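Local coordinates for protein eukaryotic translation initiation factor 2D (Homo sapiens, PDB 5W2F) that delivers tRNA to the P-site of the eukaryotic ribosome without requiring GTP, this chain being its C-terminal part with an SWIB/MDM2 and an SUI1 domain, at residues Y40-L46 with V55-L61; I110-I115 with V129-Y135. All coordinates share one frame; numbering follows the deposited sequence. Where two conformers were deposited one is given.

Overall arrangement
From the N terminus the chain first builds the part that matches the SWIB/MDM2 family, and contact 1 closes a short loop there: the end of helix 30-43 meets strand 54-56 and the start of helix 59-65, with eight residues between the two segments. The chain then runs through helix 79-89 and strands 91-96 and 104-107 before contact 2 opens. In the SUI1 part, contact 2 closes the beta hairpin of strands 113-121 and 124-130 at its open end. The two loops follow in series and neither nest nor cross. The centres of the two contacts lie about 40 Å apart and their nearest atoms about 24 Å, so they do not touch.

Contact 1. Residues Y40-L46 with V55-L61; sequences YAKKNDL and VRLDPIL
Asp58 OD2 accepts from Tyr40 OH at 2.6 Å through its syn lone pair. The carboxylate comes to the edge of the phenol ring, its plane turned 67° from the ring's. The other oxygen, OD1, accepts from Leu61 N at 3.0 Å from above the carboxylate plane, a capping bond from Asp58, at the N-cap position of helix 59-65. With both oxygens engaged, the rotation of the carboxylate is restrained. Its CG sits between the backbone N and the carbonyl carbon (chi1 68°), which lets the group turn back to Leu61 N. Arg56, bent at chi3, swings its guanidinium back so that NH2 donates to Asp45 O at 2.7 Å, the acceptor at the edge of the guanidinium, somewhat tilted from its plane; NH2 also reaches Val47 O.

Among backbone groups, Arg56 N donates to Leu46 O, 2.8 Å and nearly straight at 166°. The carbonyls of Asp45 and Leu46 are presented by a Schellman motif that ends helix 30-43: Leu46 N bonds to Ala41 O, Asp45 N to Lys42 O, and Asp45 has positive phi. This helix end, in the SWIB/MDM2 part of the chain, is thereby joined to strand 54-56. At the same end Tyr40 O accepts from both Asn44 N and Asn44 ND2, which reach it from opposite faces of its plane, while ND2 lies over the centre of the Tyr40 ring.

The apolar side chains meet round Leu46 and Leu61. Leu46 brings CD1 to Leu61 CD1 at 3.8 Å, and its CB meets Val55 CG1 at the same distance. Leu61 CD1 also touches Tyr40 CE1 (3.9 Å), and Leu16 of helix 14-17 packs against both Tyr40 and Leu61. Ala41 CB reaches Val55 CG1, with Trp79 of helix 79-89 touching both residues.

Contact 2. Residues I110-I115 with V129-Y135; sequences ICPIDI and VRNLEAY
The open end of an antiparallel beta hairpin, strands 113-121 and 124-130 of the SUI1 part, carries this contact. Asp114 and Arg130 form its hydrogen-bonded pair: Arg130 N donates to Asp114 O at 2.8 Å with an N-H...O angle of 170°, and Asp114 N to Arg130 O at 3.0 Å. Ile115 and Val129 are the next, non-hydrogen-bonded pair, with their side chains on the face that meets helix 175-185, where Leu178 touches both. On the other face the charged ends of Asp114 and Arg130 stay beyond salt-bridge range; Asp114 OD1 accepts from Gln194 NE2, and Arg130 NH2 donates to Pro160 O.

Past the paired residues, side chains continue the connection. Asn131 ND2 donates to Pro112 O at 2.8 Å, almost in line with the carbonyl bond and with the acceptor in the amide plane. Its OD1 accepts from Lys163 NZ, so both ends of the amide are held. Cys111 SG, in one of two conformers, rests on Ala134 CB.

Ile113 crosses the Tyr135 ring obliquely, CG1 lying 3.5 Å from CD1 of the ring. Tyr135 CG is anti to the carbonyl carbon (chi1 -65°), a setting that carries the ring past Ile113 to the chain ahead of the strand. There the Tyr135 OH donates to Cys111 O at 2.6 Å, from 39° above the carbonyl plane.

Contact 1. Residues Y40-L46 with V55-L61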
# COMPACT_ATOMS: atom_id res chain seq x y z
N TYR A 40 -20.86 -11.06 10.14
CA TYR A 40 -20.38 -11.89 11.23
C TYR A 40 -21.14 -11.54 12.52
O TYR A 40 -21.63 -12.43 13.24
CB TYR A 40 -18.85 -11.74 11.41
CG TYR A 40 -18.31 -12.61 12.51
CD1 TYR A 40 -18.31 -12.19 13.85
CD2 TYR A 40 -17.79 -13.86 12.22
CE1 TYR A 40 -17.83 -13.01 14.86
CE2 TYR A 40 -17.31 -14.69 13.22
CZ TYR A 40 -17.34 -14.27 14.54
OH TYR A 40 -16.87 -15.12 15.50
N ALA A 41 -21.26 -10.25 12.81
CA ALA A 41 -21.96 -9.84 14.02
C ALA A 41 -23.42 -10.27 14.01
O ALA A 41 -23.94 -10.74 15.03
CB ALA A 41 -21.84 -8.34 14.21
N LYS A 42 -24.08 -10.11 12.87
CA LYS A 42 -25.49 -10.46 12.77
C LYS A 42 -25.69 -11.98 12.87
O LYS A 42 -26.56 -12.46 13.63
CB LYS A 42 -26.08 -9.88 11.47
CG LYS A 42 -26.21 -8.36 11.51
CD LYS A 42 -26.49 -7.71 10.17
CE LYS A 42 -27.86 -7.97 9.63
NZ LYS A 42 -28.01 -7.25 8.33
N LYS A 43 -24.88 -12.73 12.12
CA LYS A 43 -24.97 -14.20 12.11
C LYS A 43 -24.73 -14.81 13.49
O LYS A 43 -25.33 -15.84 13.82
CB LYS A 43 -23.97 -14.79 11.09
CG LYS A 43 -23.97 -16.32 10.99
CD LYS A 43 -22.83 -16.84 10.13
CE LYS A 43 -22.54 -18.31 10.44
NZ LYS A 43 -23.74 -19.16 10.29
N ASN A 44 -23.86 -14.20 14.29
CA ASN A 44 -23.49 -14.74 15.60
C ASN A 44 -24.23 -14.09 16.77
O ASN A 44 -23.88 -14.32 17.93
CB ASN A 44 -21.97 -14.68 15.76
CG ASN A 44 -21.26 -15.63 14.82
OD1 ASN A 44 -21.31 -16.85 15.00
ND2 ASN A 44 -20.65 -15.09 13.77
N ASP A 45 -25.28 -13.33 16.46
CA ASP A 45 -26.15 -12.70 17.46
C ASP A 45 -25.39 -11.83 18.45
O ASP A 45 -25.64 -11.88 19.65
CB ASP A 45 -27.01 -13.75 18.21
CG ASP A 45 -27.90 -14.50 17.30
OD1 ASP A 45 -28.52 -13.84 16.42
OD2 ASP A 45 -28.01 -15.74 17.46
N LEU A 46 -24.48 -11.01 17.91
CA LEU A 46 -23.60 -10.20 18.75
C LEU A 46 -24.13 -8.81 18.99
O LEU A 46 -23.56 -8.06 19.77
CB LEU A 46 -22.21 -10.14 18.14
CG LEU A 46 -21.54 -11.51 17.96
CD1 LEU A 46 -20.11 -11.30 17.46
CD2 LEU A 46 -21.55 -12.37 19.23
N VAL A 55 -21.93 -3.66 19.46
CA VAL A 55 -21.68 -5.07 19.21
C VAL A 55 -20.90 -5.65 20.38
O VAL A 55 -19.89 -5.08 20.81
CB VAL A 55 -20.89 -5.25 17.89
CG1 VAL A 55 -20.57 -6.73 17.66
CG2 VAL A 55 -21.69 -4.68 16.72
N ARG A 56 -21.39 -6.77 20.91
CA ARG A 56 -20.72 -7.50 21.98
C ARG A 56 -19.71 -8.44 21.32
O ARG A 56 -20.08 -9.34 20.59
CB ARG A 56 -21.71 -8.31 22.81
CG ARG A 56 -22.79 -7.48 23.48
CD ARG A 56 -23.86 -8.36 24.14
NE ARG A 56 -24.91 -8.78 23.19
CZ ARG A 56 -25.03 -9.97 22.57
NH1 ARG A 56 -24.17 -10.98 22.79
NH2 ARG A 56 -26.06 -10.15 21.73
N LEU A 57 -18.44 -8.25 21.61
CA LEU A 57 -17.41 -9.05 20.98
C LEU A 57 -17.40 -10.47 21.57
O LEU A 57 -17.41 -10.67 22.78
CB LEU A 57 -16.05 -8.39 21.11
CG LEU A 57 -15.71 -7.22 20.16
CD1 LEU A 57 -16.64 -6.04 20.20
CD2 LEU A 57 -14.28 -6.80 20.44
N ASP A 58 -17.38 -11.45 20.68
CA ASP A 58 -17.26 -12.85 21.05
C ASP A 58 -15.77 -13.20 21.19
O ASP A 58 -14.90 -12.33 20.96
CB ASP A 58 -18.01 -13.73 20.03
CG ASP A 58 -17.36 -13.76 18.66
OD1 ASP A 58 -16.52 -12.89 18.34
OD2 ASP A 58 -17.74 -14.65 17.88
N PRO A 59 -15.47 -14.43 21.60
CA PRO A 59 -14.05 -14.72 21.80
C PRO A 59 -13.18 -14.56 20.57
O PRO A 59 -12.05 -14.09 20.68
CB PRO A 59 -14.07 -16.17 22.30
CG PRO A 59 -15.36 -16.26 23.06
CD PRO A 59 -16.33 -15.45 22.25
N ILE A 60 -13.71 -14.92 19.40
CA ILE A 60 -12.98 -14.74 18.15
C ILE A 60 -12.63 -13.27 17.91
O ILE A 60 -11.48 -12.95 17.62
CB ILE A 60 -13.77 -15.35 16.96
CG1 ILE A 60 -13.64 -16.87 17.02
CG2 ILE A 60 -13.29 -14.80 15.62
CD1 ILE A 60 -14.61 -17.62 16.15
N LEU A 61 -13.62 -12.39 18.06
CA LEU A 61 -13.35 -10.97 17.87
C LEU A 61 -12.39 -10.42 18.94
O LEU A 61 -11.51 -9.63 18.63
CB LEU A 61 -14.65 -10.17 17.82
CG LEU A 61 -15.41 -10.28 16.50
CD1 LEU A 61 -16.80 -9.69 16.64
CD2 LEU A 61 -14.62 -9.64 15.35

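Contact 2. Residues I110-I115 with V129-Y135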
# COMPACT_ATOMS: atom_id res chain seq x y z
N ILE A 110 1.20 2.05 1.08
CA ILE A 110 1.60 2.72 -0.13
C ILE A 110 2.75 3.67 0.30
O ILE A 110 2.63 4.36 1.33
CB ILE A 110 0.42 3.49 -0.80
CG1 ILE A 110 -0.76 2.55 -1.10
CG2 ILE A 110 0.88 4.15 -2.09
CD1 ILE A 110 -2.11 3.22 -1.29
N CYS A 111 3.86 3.60 -0.42
CA CYS A 111 4.99 4.51 -0.25
C CYS A 111 5.15 5.24 -1.57
O CYS A 111 4.87 4.68 -2.62
CB CYS A 111 6.27 3.73 0.06
SG CYS A 111 6.69 2.42 -1.13
N PRO A 112 5.62 6.49 -1.53
CA PRO A 112 5.78 7.24 -2.75
C PRO A 112 7.01 6.83 -3.54
O PRO A 112 8.00 6.37 -2.96
CB PRO A 112 5.95 8.67 -2.26
CG PRO A 112 6.61 8.50 -0.92
CD PRO A 112 6.01 7.27 -0.35
N ILE A 113 6.94 7.04 -4.85
CA ILE A 113 8.17 7.08 -5.65
C ILE A 113 8.86 8.40 -5.32
O ILE A 113 8.21 9.45 -5.32
CB ILE A 113 7.89 6.99 -7.14
CG1 ILE A 113 7.33 5.62 -7.47
CG2 ILE A 113 9.15 7.27 -7.94
CD1 ILE A 113 6.75 5.48 -8.86
N ASP A 114 10.15 8.33 -4.99
CA ASP A 114 10.94 9.51 -4.67
C ASP A 114 11.93 9.76 -5.79
O ASP A 114 12.73 8.88 -6.12
CB ASP A 114 11.71 9.36 -3.35
CG ASP A 114 10.84 9.00 -2.18
OD1 ASP A 114 9.80 9.66 -1.97
OD2 ASP A 114 11.20 8.03 -1.48
N ILE A 115 11.89 10.96 -6.32
CA ILE A 115 12.81 11.44 -7.35
C ILE A 115 13.59 12.60 -6.78
O ILE A 115 12.99 13.60 -6.39
CB ILE A 115 12.09 11.93 -8.61
CG1 ILE A 115 11.15 10.87 -9.17
CG2 ILE A 115 13.08 12.39 -9.66
CD1 ILE A 115 10.04 11.46 -9.99
N VAL A 129 16.09 7.74 -8.27
CA VAL A 129 14.69 7.33 -8.28
C VAL A 129 14.51 6.09 -7.42
O VAL A 129 15.06 5.03 -7.75
CB VAL A 129 14.17 7.08 -9.70
CG1 VAL A 129 12.65 6.87 -9.68
CG2 VAL A 129 14.57 8.22 -10.63
N ARG A 130 13.75 6.23 -6.33
CA ARG A 130 13.51 5.19 -5.35
C ARG A 130 12.04 4.75 -5.39
O ARG A 130 11.16 5.55 -5.66
CB ARG A 130 13.80 5.80 -3.94
CG ARG A 130 13.49 4.91 -2.75
CD ARG A 130 13.78 5.64 -1.45
NE ARG A 130 15.22 5.86 -1.27
CZ ARG A 130 16.04 5.12 -0.53
NH1 ARG A 130 15.60 4.10 0.17
NH2 ARG A 130 17.32 5.41 -0.51
N ASN A 131 11.81 3.47 -5.09
CA ASN A 131 10.50 2.83 -4.92
C ASN A 131 9.78 2.49 -6.20
O ASN A 131 8.57 2.27 -6.20
CB ASN A 131 9.59 3.61 -3.96
CG ASN A 131 10.02 3.47 -2.54
OD1 ASN A 131 10.55 2.42 -2.12
ND2 ASN A 131 9.76 4.50 -1.76
N LEU A 132 10.51 2.35 -7.30
CA LEU A 132 9.87 1.95 -8.54
C LEU A 132 9.20 0.59 -8.38
O LEU A 132 8.11 0.37 -8.92
CB LEU A 132 10.89 1.90 -9.68
CG LEU A 132 11.39 3.28 -10.13
CD1 LEU A 132 12.65 3.12 -10.97
CD2 LEU A 132 10.32 4.03 -10.89
N GLU A 133 9.84 -0.33 -7.66
CA GLU A 133 9.32 -1.68 -7.53
C GLU A 133 7.99 -1.70 -6.75
O GLU A 133 7.19 -2.59 -6.94
CB GLU A 133 10.36 -2.61 -6.87
CG GLU A 133 11.66 -2.74 -7.69
CD GLU A 133 12.96 -3.06 -6.88
OE1 GLU A 133 13.36 -2.34 -5.93
OE2 GLU A 133 13.63 -4.05 -7.20
N ALA A 134 7.75 -0.70 -5.91
CA ALA A 134 6.48 -0.59 -5.18
C ALA A 134 5.29 -0.41 -6.11
O ALA A 134 4.14 -0.64 -5.72
CB ALA A 134 6.54 0.55 -4.18
N TYR A 135 5.57 0.03 -7.34
CA TYR A 135 4.55 0.25 -8.37
C TYR A 135 4.66 -0.75 -9.51
O TYR A 135 4.04 -0.57 -10.56
CB TYR A 135 4.59 1.70 -8.87
CG TYR A 135 4.21 2.61 -7.76
CD1 TYR A 135 5.13 2.98 -6.78
CD2 TYR A 135 2.91 3.09 -7.63
CE1 TYR A 135 4.76 3.76 -5.69
CE2 TYR A 135 2.55 3.88 -6.55
CZ TYR A 135 3.47 4.21 -5.59
OH TYR A 135 3.08 4.99 -4.53